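PDB 2NS0: S-adenosylmethionine tRNA ribosyltransferase from Rhodococcus sp., which is of unknown function despite its name, but has a compact helix-and-sheet domain consistent with the helix-turn-helix, winged-helix class and so possibly binds nucleic acid. Local coordinates for residues I25-V30 with I77-T82. Residues are numbered along the deposited sequence; the frame is centred on the assembly and turned at random.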
loop_
_atom_site.group_PDB
_atom_site.type_symbol
_atom_site.label_atom_id
_atom_site.label_comp_id
_atom_site.label_asym_id
_atom_site.label_seq_id
_atom_site.Cartn_x
_atom_site.Cartn_y
_atom_site.Cartn_z
ATOM N N ILE A 25 1.131 -4.915 5.150
ATOM C CA ILE A 25 1.491 -5.449 3.854
ATOM C C ILE A 25 2.574 -4.557 3.334
ATOM O O ILE A 25 2.843 -3.510 3.908
ATOM C CB ILE A 25 0.285 -5.508 2.822
ATOM C CG1 ILE A 25 -0.296 -4.111 2.524
ATOM C CG2 ILE A 25 -0.785 -6.531 3.290
ATOM C CD1 ILE A 25 -1.340 -4.083 1.402
ATOM N N CYS A 26 3.205 -4.986 2.253
ATOM C CA CYS A 26 4.209 -4.166 1.592
ATOM C C CYS A 26 3.719 -3.942 0.162
ATOM O O CYS A 26 2.789 -4.637 -0.319
ATOM C CB CYS A 26 5.581 -4.865 1.619
ATOM S SG CYS A 26 5.572 -6.503 0.867
ATOM N N PRO A 27 4.291 -2.943 -0.515
ATOM C CA PRO A 27 3.894 -2.643 -1.903
ATOM C C PRO A 27 3.988 -3.860 -2.855
ATOM O O PRO A 27 3.120 -4.043 -3.691
ATOM C CB PRO A 27 4.901 -1.556 -2.337
ATOM C CG PRO A 27 5.323 -0.901 -1.066
ATOM C CD PRO A 27 5.291 -1.996 0.012
ATOM N N SER A 28 5.008 -4.698 -2.719
ATOM C CA SER A 28 5.080 -5.886 -3.570
ATOM C C SER A 28 3.907 -6.859 -3.377
ATOM O O SER A 28 3.557 -7.550 -4.315
ATOM C CB SER A 28 6.456 -6.596 -3.503
ATOM O OG SER A 28 6.653 -7.380 -2.314
ATOM N N ASP A 29 3.303 -6.910 -2.188
ATOM C CA ASP A 29 2.119 -7.754 -1.963
ATOM C C ASP A 29 0.966 -7.281 -2.874
ATOM O O ASP A 29 0.245 -8.100 -3.445
ATOM C CB ASP A 29 1.613 -7.651 -0.508
ATOM C CG ASP A 29 2.514 -8.363 0.518
ATOM O OD1 ASP A 29 3.264 -9.317 0.193
ATOM O OD2 ASP A 29 2.440 -7.967 1.689
ATOM N N VAL A 30 0.766 -5.962 -2.959
ATOM C CA VAL A 30 -0.220 -5.356 -3.861
ATOM C C VAL A 30 0.152 -5.614 -5.336
ATOM O O VAL A 30 -0.657 -6.102 -6.104
ATOM C CB VAL A 30 -0.348 -3.804 -3.596
ATOM C CG1 VAL A 30 -1.588 -3.197 -4.332
ATOM C CG2 VAL A 30 -0.409 -3.504 -2.128
ATOM N N ILE A 77 8.818 -0.195 2.740
ATOM C CA ILE A 77 7.881 0.435 3.618
ATOM C C ILE A 77 6.786 -0.590 3.951
ATOM O O ILE A 77 6.666 -1.625 3.280
ATOM C CB ILE A 77 7.235 1.692 2.967
ATOM C CG1 ILE A 77 6.532 1.295 1.619
ATOM C CG2 ILE A 77 8.299 2.854 2.854
ATOM C CD1 ILE A 77 5.655 2.346 0.900
ATOM N N ARG A 78 6.003 -0.295 4.985
ATOM C CA ARG A 78 4.868 -1.148 5.386
ATOM C C ARG A 78 3.570 -0.374 5.223
ATOM O O ARG A 78 3.569 0.841 5.368
ATOM C CB ARG A 78 5.007 -1.563 6.858
ATOM C CG ARG A 78 6.269 -2.358 7.209
ATOM C CD ARG A 78 6.440 -3.592 6.308
ATOM N NE ARG A 78 5.345 -4.576 6.411
ATOM C CZ ARG A 78 5.341 -5.718 5.724
ATOM N NH1 ARG A 78 6.343 -5.999 4.909
ATOM N NH2 ARG A 78 4.356 -6.592 5.836
ATOM N N ILE A 79 2.465 -1.065 4.918
ATOM C CA ILE A 79 1.132 -0.404 4.840
ATOM C C ILE A 79 0.171 -1.055 5.817
ATOM O O ILE A 79 0.052 -2.267 5.812
ATOM C CB ILE A 79 0.520 -0.471 3.395
ATOM C CG1 ILE A 79 1.537 0.015 2.344
ATOM C CG2 ILE A 79 -0.786 0.301 3.303
ATOM C CD1 ILE A 79 1.193 -0.446 0.850
ATOM N N ARG A 80 -0.493 -0.254 6.655
ATOM C CA ARG A 80 -1.398 -0.744 7.705
ATOM C C ARG A 80 -2.672 0.109 7.732
ATOM O O ARG A 80 -2.663 1.297 7.343
ATOM C CB ARG A 80 -0.712 -0.686 9.109
ATOM C CG ARG A 80 -0.517 0.746 9.649
ATOM C CD ARG A 80 0.555 0.795 10.717
ATOM N NE ARG A 80 0.533 2.067 11.443
ATOM C CZ ARG A 80 1.353 2.412 12.437
ATOM N NH1 ARG A 80 2.337 1.596 12.894
ATOM N NH2 ARG A 80 1.161 3.595 12.989
ATOM N N TRP A 81 -3.773 -0.489 8.170
ATOM C CA TRP A 81 -4.965 0.284 8.533
ATOM C C TRP A 81 -4.577 1.295 9.609
ATOM O O TRP A 81 -3.825 0.982 10.545
ATOM C CB TRP A 81 -6.007 -0.654 9.125
ATOM C CG TRP A 81 -6.707 -1.595 8.165
ATOM C CD1 TRP A 81 -6.900 -2.943 8.336
ATOM C CD2 TRP A 81 -7.319 -1.254 6.906
ATOM N NE1 TRP A 81 -7.605 -3.447 7.289
ATOM C CE2 TRP A 81 -7.870 -2.438 6.386
ATOM C CE3 TRP A 81 -7.475 -0.048 6.185
ATOM C CZ2 TRP A 81 -8.587 -2.476 5.156
ATOM C CZ3 TRP A 81 -8.164 -0.074 4.974
ATOM C CH2 TRP A 81 -8.713 -1.291 4.463
ATOM N N THR A 82 -5.077 2.515 9.495
ATOM C CA THR A 82 -5.052 3.445 10.618
ATOM C C THR A 82 -5.881 2.848 11.775
ATOM O O THR A 82 -6.981 2.293 11.562
ATOM C CB THR A 82 -5.647 4.789 10.202
ATOM O OG1 THR A 82 -4.927 5.264 9.071
ATOM C CG2 THR A 82 -5.532 5.843 11.293
HETATM O O HOH W 1 3.751 -8.696 3.736
#
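Ile25 and Ile79 pair through their backbones as a hydrogen-bonded antiparallel pair, a single bridge at the edge of strand 78-81. Two backbone bonds make it: Ile25 N gives to Ile79 O at 2.9 Å, within the carbonyl plane, and Ile79 N returns to Ile25 O at 2.7 Å. The Ile25 side chain, with CG1 between the backbone N and the carbonyl carbon (chi1 61°), lays that atom 3.8 Å from Ile79 CB. Packing continues into the helix start, where the Pro27 ring crosses the Ile77 side chain at about a right angle, Pro27 CG against Ile77 CG1 at 3.7 Å.

Opposite in character is the polar, partly exposed side formed by Arg78. The Arg78 chain is bent at chi2 and chi3, and its guanidinium lies with one face over the Ile25-Cys26 peptide, Ile25 O standing 3.6 Å from the plane and toward the rim, while NH1 reaches Cys26 CB. NE bonds to Ser24 OG, and a water accepts from Arg78 NH2; the very close approach of this water to Asp29 OD2 makes its second bond doubtful. Asp29 OD2 also accepts from Cys26 N at 3.1 Å, met from above the carboxylate plane; Cys26 is the N-cap residue, and the bond is in the manner of one half of a capping box. An alanine in place of Arg78 would probably uncover this peptide, leave the Ser24 hydroxyl without its guanidinium partner and deprive the water of its NH2 donor.

The bridge joins the lead-in to helix 27-34 to a strand that pairs on its other edge with strand 59-63, an arrangement consistent with a winged helix. Ile25 rests on Leu16 of helix 5-18, whereas Pro27 meets Met43 and Val46 of helix 43-55, and Ile77 touches Arg47 of that same helix.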